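Local coordinates for monooxygenase (Agrobacterium tumefaciens, PDB 2I7G), which is probably a flavin-dependent monooxygenase of the luciferase-like family, inserting one oxygen atom of molecular oxygen into an organic substrate that has not been identified, at residues E50-I55 against L85-V90; Y150-A155 against S173-P178. One frame throughout, in Å; residues are numbered along the deposited sequence.

Contact 1: E50-I55 against L85-V90; sequences ELLEEI and LAAAAV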
loop_
_atom_site.group_PDB
_atom_site.type_symbol
_atom_site.label_atom_id
_atom_site.label_comp_id
_atom_site.label_asym_id
_atom_site.label_seq_id
_atom_site.Cartn_x
_atom_site.Cartn_y
_atom_site.Cartn_z
ATOM N N GLU B 50 -14.639 5.743 -7.715
ATOM C CA GLU B 50 -15.105 7.121 -7.529
ATOM C C GLU B 50 -14.057 7.997 -6.804
ATOM O O GLU B 50 -13.809 9.158 -7.207
ATOM C CB GLU B 50 -16.436 7.105 -6.775
ATOM C CG GLU B 50 -17.598 6.756 -7.659
ATOM C CD GLU B 50 -18.874 6.443 -6.856
ATOM O OE1 GLU B 50 -18.843 6.387 -5.589
ATOM O OE2 GLU B 50 -19.887 6.180 -7.535
ATOM N N LEU B 51 -13.418 7.429 -5.776
ATOM C CA LEU B 51 -12.410 8.174 -5.028
ATOM C C LEU B 51 -11.245 8.587 -5.941
ATOM O O LEU B 51 -10.771 9.738 -5.872
ATOM C CB LEU B 51 -11.893 7.315 -3.869
ATOM C CG LEU B 51 -10.802 7.944 -2.973
ATOM C CD1 LEU B 51 -11.335 9.232 -2.298
ATOM C CD2 LEU B 51 -10.414 6.870 -1.952
ATOM N N LEU B 52 -10.765 7.643 -6.753
ATOM C CA LEU B 52 -9.692 7.933 -7.687
ATOM C C LEU B 52 -10.112 9.068 -8.605
ATOM O O LEU B 52 -9.331 9.979 -8.828
ATOM C CB LEU B 52 -9.235 6.687 -8.462
ATOM C CG LEU B 52 -8.030 5.917 -7.857
ATOM C CD1 LEU B 52 -6.726 6.711 -7.948
ATOM C CD2 LEU B 52 -8.279 5.451 -6.408
ATOM N N GLU B 53 -11.349 9.024 -9.108
ATOM C CA GLU B 53 -11.858 10.112 -9.950
ATOM C C GLU B 53 -11.829 11.463 -9.209
ATOM O O GLU B 53 -11.482 12.475 -9.819
ATOM C CB GLU B 53 -13.259 9.809 -10.447
ATOM C CG GLU B 53 -13.300 8.668 -11.494
ATOM C CD GLU B 53 -14.736 8.373 -11.946
ATOM O OE1 GLU B 53 -15.679 9.067 -11.457
ATOM O OE2 GLU B 53 -14.919 7.479 -12.822
ATOM N N GLU B 54 -12.200 11.463 -7.927
ATOM C CA GLU B 54 -12.119 12.678 -7.081
ATOM C C GLU B 54 -10.691 13.204 -7.069
ATOM O O GLU B 54 -10.488 14.403 -7.225
ATOM C CB GLU B 54 -12.513 12.436 -5.602
ATOM C CG GLU B 54 -13.956 11.991 -5.374
ATOM C CD GLU B 54 -14.219 11.606 -3.885
ATOM O OE1 GLU B 54 -14.923 10.592 -3.660
ATOM O OE2 GLU B 54 -13.701 12.325 -2.972
ATOM N N ILE B 55 -9.734 12.316 -6.781
ATOM C CA ILE B 55 -8.315 12.734 -6.614
ATOM C C ILE B 55 -7.762 13.239 -7.945
ATOM O O ILE B 55 -7.086 14.278 -8.000
ATOM C CB ILE B 55 -7.451 11.570 -6.047
ATOM C CG1 ILE B 55 -7.975 11.187 -4.665
ATOM C CG2 ILE B 55 -5.989 12.026 -5.899
ATOM C CD1 ILE B 55 -7.445 9.812 -4.134
ATOM N N LEU B 85 -3.245 5.658 -1.814
ATOM C CA LEU B 85 -2.442 6.826 -2.254
ATOM C C LEU B 85 -1.446 6.380 -3.322
ATOM O O LEU B 85 -1.087 7.158 -4.196
ATOM C CB LEU B 85 -1.729 7.528 -1.082
ATOM C CG LEU B 85 -2.709 8.200 -0.073
ATOM C CD1 LEU B 85 -1.957 8.674 1.153
ATOM C CD2 LEU B 85 -3.560 9.359 -0.762
ATOM N N ALA B 86 -0.968 5.139 -3.227
ATOM C CA ALA B 86 -0.103 4.576 -4.305
ATOM C C ALA B 86 -0.786 4.620 -5.659
ATOM O O ALA B 86 -0.173 4.962 -6.689
ATOM C CB ALA B 86 0.328 3.140 -3.980
ATOM N N ALA B 87 -2.059 4.208 -5.676
ATOM C CA ALA B 87 -2.827 4.270 -6.923
ATOM C C ALA B 87 -3.011 5.742 -7.376
ATOM O O ALA B 87 -2.894 6.071 -8.562
ATOM C CB ALA B 87 -4.152 3.575 -6.729
ATOM N N ALA B 88 -3.337 6.611 -6.435
ATOM C CA ALA B 88 -3.500 8.048 -6.735
ATOM C C ALA B 88 -2.185 8.590 -7.322
ATOM O O ALA B 88 -2.222 9.385 -8.257
ATOM C CB ALA B 88 -3.840 8.827 -5.455
ATOM N N ALA B 89 -1.039 8.115 -6.790
ATOM C CA ALA B 89 0.265 8.661 -7.188
ATOM C C ALA B 89 0.462 8.531 -8.703
ATOM O O ALA B 89 0.979 9.435 -9.359
ATOM C CB ALA B 89 1.401 7.908 -6.454
ATOM N N VAL B 90 0.063 7.380 -9.262
ATOM C CA VAL B 90 0.339 7.118 -10.697
ATOM C C VAL B 90 -0.757 7.657 -11.630
ATOM O O VAL B 90 -0.675 7.517 -12.864
ATOM C CB VAL B 90 0.619 5.635 -10.981
ATOM C CG1 VAL B 90 1.887 5.179 -10.260
ATOM C CG2 VAL B 90 -0.583 4.708 -10.612
#

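Contact 2: Y150-A155 against S173-P178; sequences YDVLFA and SGTKHP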
loop_
_atom_site.group_PDB
_atom_site.type_symbol
_atom_site.label_atom_id
_atom_site.label_comp_id
_atom_site.label_asym_id
_atom_site.label_seq_id
_atom_site.Cartn_x
_atom_site.Cartn_y
_atom_site.Cartn_z
ATOM N N TYR B 150 -2.435 4.523 24.858
ATOM C CA TYR B 150 -2.402 5.429 23.704
ATOM C C TYR B 150 -1.187 6.412 23.739
ATOM O O TYR B 150 -0.419 6.524 22.777
ATOM C CB TYR B 150 -3.743 6.195 23.527
ATOM C CG TYR B 150 -3.614 7.099 22.325
ATOM C CD1 TYR B 150 -3.864 6.606 21.055
ATOM C CD2 TYR B 150 -3.089 8.388 22.445
ATOM C CE1 TYR B 150 -3.680 7.368 19.926
ATOM C CE2 TYR B 150 -2.884 9.176 21.308
ATOM C CZ TYR B 150 -3.197 8.648 20.049
ATOM O OH TYR B 150 -2.995 9.351 18.899
ATOM N N ASP B 151 -1.033 7.129 24.850
ATOM C CA ASP B 151 -0.045 8.214 24.921
ATOM C C ASP B 151 1.391 7.702 24.703
ATOM O O ASP B 151 2.156 8.306 23.946
ATOM C CB ASP B 151 -0.134 8.948 26.268
ATOM C CG ASP B 151 -1.353 9.862 26.376
ATOM O OD1 ASP B 151 -2.105 10.038 25.419
ATOM O OD2 ASP B 151 -1.549 10.427 27.479
ATOM N N VAL B 152 1.753 6.607 25.368
ATOM C CA VAL B 152 3.115 6.042 25.226
ATOM C C VAL B 152 3.267 5.425 23.837
ATOM O O VAL B 152 4.320 5.564 23.214
ATOM C CB VAL B 152 3.478 5.025 26.336
ATOM C CG1 VAL B 152 4.882 4.487 26.115
ATOM C CG2 VAL B 152 3.415 5.712 27.693
ATOM N N LEU B 153 2.218 4.766 23.340
ATOM C CA LEU B 153 2.276 4.201 21.970
ATOM C C LEU B 153 2.520 5.308 20.944
ATOM O O LEU B 153 3.342 5.164 20.043
ATOM C CB LEU B 153 0.997 3.463 21.593
ATOM C CG LEU B 153 0.779 2.101 22.260
ATOM C CD1 LEU B 153 -0.690 1.753 22.139
ATOM C CD2 LEU B 153 1.668 1.031 21.610
ATOM N N PHE B 154 1.808 6.419 21.095
ATOM C CA PHE B 154 1.945 7.501 20.136
ATOM C C PHE B 154 3.303 8.151 20.256
ATOM O O PHE B 154 3.965 8.360 19.247
ATOM C CB PHE B 154 0.841 8.537 20.285
ATOM C CG PHE B 154 0.802 9.533 19.165
ATOM C CD1 PHE B 154 0.347 9.168 17.879
ATOM C CD2 PHE B 154 1.253 10.825 19.373
ATOM C CE1 PHE B 154 0.291 10.124 16.827
ATOM C CE2 PHE B 154 1.206 11.786 18.323
ATOM C CZ PHE B 154 0.732 11.437 17.070
ATOM N N ALA B 155 3.736 8.410 21.485
ATOM C CA ALA B 155 5.022 9.065 21.716
ATOM C C ALA B 155 6.178 8.236 21.143
ATOM O O ALA B 155 7.025 8.760 20.416
ATOM C CB ALA B 155 5.233 9.293 23.188
ATOM N N SER B 173 15.265 1.986 20.535
ATOM C CA SER B 173 14.604 1.074 21.478
ATOM C C SER B 173 13.571 1.828 22.329
ATOM O O SER B 173 13.633 3.047 22.454
ATOM C CB SER B 173 15.632 0.325 22.351
ATOM O OG SER B 173 16.311 1.235 23.186
ATOM N N GLY B 174 12.595 1.099 22.852
ATOM C CA GLY B 174 11.528 1.701 23.659
ATOM C C GLY B 174 10.879 0.627 24.505
ATOM O O GLY B 174 11.509 -0.411 24.805
ATOM N N THR B 175 9.630 0.851 24.884
ATOM C CA THR B 175 8.919 -0.079 25.752
ATOM C C THR B 175 7.723 -0.750 25.063
ATOM O O THR B 175 7.238 -1.780 25.535
ATOM C CB THR B 175 8.425 0.613 27.060
ATOM O OG1 THR B 175 7.351 1.504 26.750
ATOM C CG2 THR B 175 9.539 1.411 27.730
ATOM N N LYS B 176 7.228 -0.154 23.973
ATOM C CA LYS B 176 5.993 -0.604 23.319
ATOM C C LYS B 176 6.215 -1.030 21.865
ATOM O O LYS B 176 5.249 -1.151 21.092
ATOM C CB LYS B 176 4.914 0.507 23.350
ATOM C CG LYS B 176 4.456 0.982 24.710
ATOM C CD LYS B 176 3.966 -0.166 25.583
ATOM C CE LYS B 176 2.996 0.316 26.642
ATOM N NZ LYS B 176 2.901 -0.685 27.742
ATOM N N HIS B 177 7.476 -1.216 21.473
ATOM C CA HIS B 177 7.836 -1.605 20.112
ATOM C C HIS B 177 9.190 -2.315 20.186
ATOM O O HIS B 177 10.054 -1.915 20.974
ATOM C CB HIS B 177 7.898 -0.370 19.183
ATOM C CG HIS B 177 8.135 -0.694 17.726
ATOM N ND1 HIS B 177 9.374 -1.042 17.227
ATOM C CD2 HIS B 177 7.286 -0.730 16.667
ATOM C CE1 HIS B 177 9.280 -1.274 15.930
ATOM N NE2 HIS B 177 8.022 -1.093 15.564
ATOM N N PRO B 178 9.381 -3.390 19.392
ATOM C CA PRO B 178 10.694 -4.051 19.429
ATOM C C PRO B 178 11.876 -3.130 19.072
ATOM O O PRO B 178 11.717 -2.154 18.313
ATOM C CB PRO B 178 10.559 -5.196 18.406
ATOM C CG PRO B 178 9.075 -5.393 18.259
ATOM C CD PRO B 178 8.441 -4.058 18.471
#

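Contact 1: E50-I55 against L85-V90
Leu52, in the conformer described here, one of two modelled, lays its CD1 methyl over the backbone of the alanine-rich helix, where CD1 stands 3.7 Å from Ala88 CA and 3.9 Å from Ala87 C. The same methyl reaches the side chain of Ala87, with CD1 and CB 4.2 Å apart, and so lies across two successive residues. Ile55, one helical turn further along, meets Ala88 through two branches: its CG2 is 3.9 Å from Ala88 CB, and its CD1 is 4.0 Å from that CB. Its CG2 is set opposite the backbone N, while CG1 (chi1 -62°) lies beside that N and carries CD1 round to the same alanine methyl. Alanine suits this place because a single methyl lets the leucine come down onto the helix backbone, while the isoleucine rests on the Ala88 methyl. The contact is wholly apolar and buried. The short axes approach to 10.2 Å and cross at -49°, a spacing bridged by the large side chains of helix 40-60. Beneath the pair, Ile55 and Ala88 both rest on Leu97 of strand 96-99, and Leu122 of the second subunit packs on Leu52. Two neighbouring helices, each following its own parallel strand and lying outside the sheet, are the hallmark of the (beta/alpha)8 TIM barrel, here where the partner subunit also packs.

Contact 2: Y150-A155 against S173-P178
The first turns of helix 150-166 face an irregular loop, 173-178, that links strand 169-172 to strand 180-181; the backbones come nearest at Leu153 and Lys176, whose CA atoms are 6.2 Å apart. Across this gap the contact is made by side chains. Lys176 starts toward the helix, and its aliphatic part does the touching: Lys176 CB lies 3.7 Å from Leu153 CD2, and Lys176 CG lies 3.8 Å from Val152 CG1. The two helix residues thus receive successive carbons of one chain, which runs at about a right angle to both. A bend at chi2 (-55°) then turns the rest of the lysine away, and its NZ makes a weak, long ion pair with Asp149. Lysine fits such a half-buried edge, since its methylenes can cover apolar groups while the ammonium group stays near a carboxylate, here only at long range. Val152, exposed on the helix surface, holds CG1 opposite its backbone N (chi1 180°), and that methyl also meets Thr175 OG1 at 3.9 Å. This is a van der Waals contact, for the hydroxyl is hydrogen-bonded to Glu156, one turn beyond Val152. The carboxylate of Glu156 takes the backbone N of Lys176 as well, so its two oxygens grip two consecutive loop residues. Further along, His177 ND1 donates to Pro178 O over 2.8 Å, in the carbonyl plane and on a lone pair, and its NE2 bonds to Asp108. Leu153, the buried member, continues inward onto Tyr140 of helix 136-143 and onto Tyr145 and Ser105 in loops. The loop, which joins two antiparallel neighbours of the small sheet, packs against the start of helix 150-166, and Pro178 reaches Gly144 of the second subunit.

In the fold
Contacts 1 and 2 follow one another along the chain, and they do not touch: their centres lie 32 Å apart and their nearest atoms about 16 Å. Contact 1, centred 15 Å from the middle of the chain, joins two helices on the outside of the parallel barrel. Contact 2, centred 23 Å from that middle, ties a loop of the small antiparallel sheet to helix 150-166. Contact 1 lies at the subunit interface, since Leu52 and Ala87 also pack on the second subunit; at contact 2 Pro178, beside the contact, reaches it. Relatives bind flavin at the C-terminal ends of the barrel strands; neither contact can be assigned to that site.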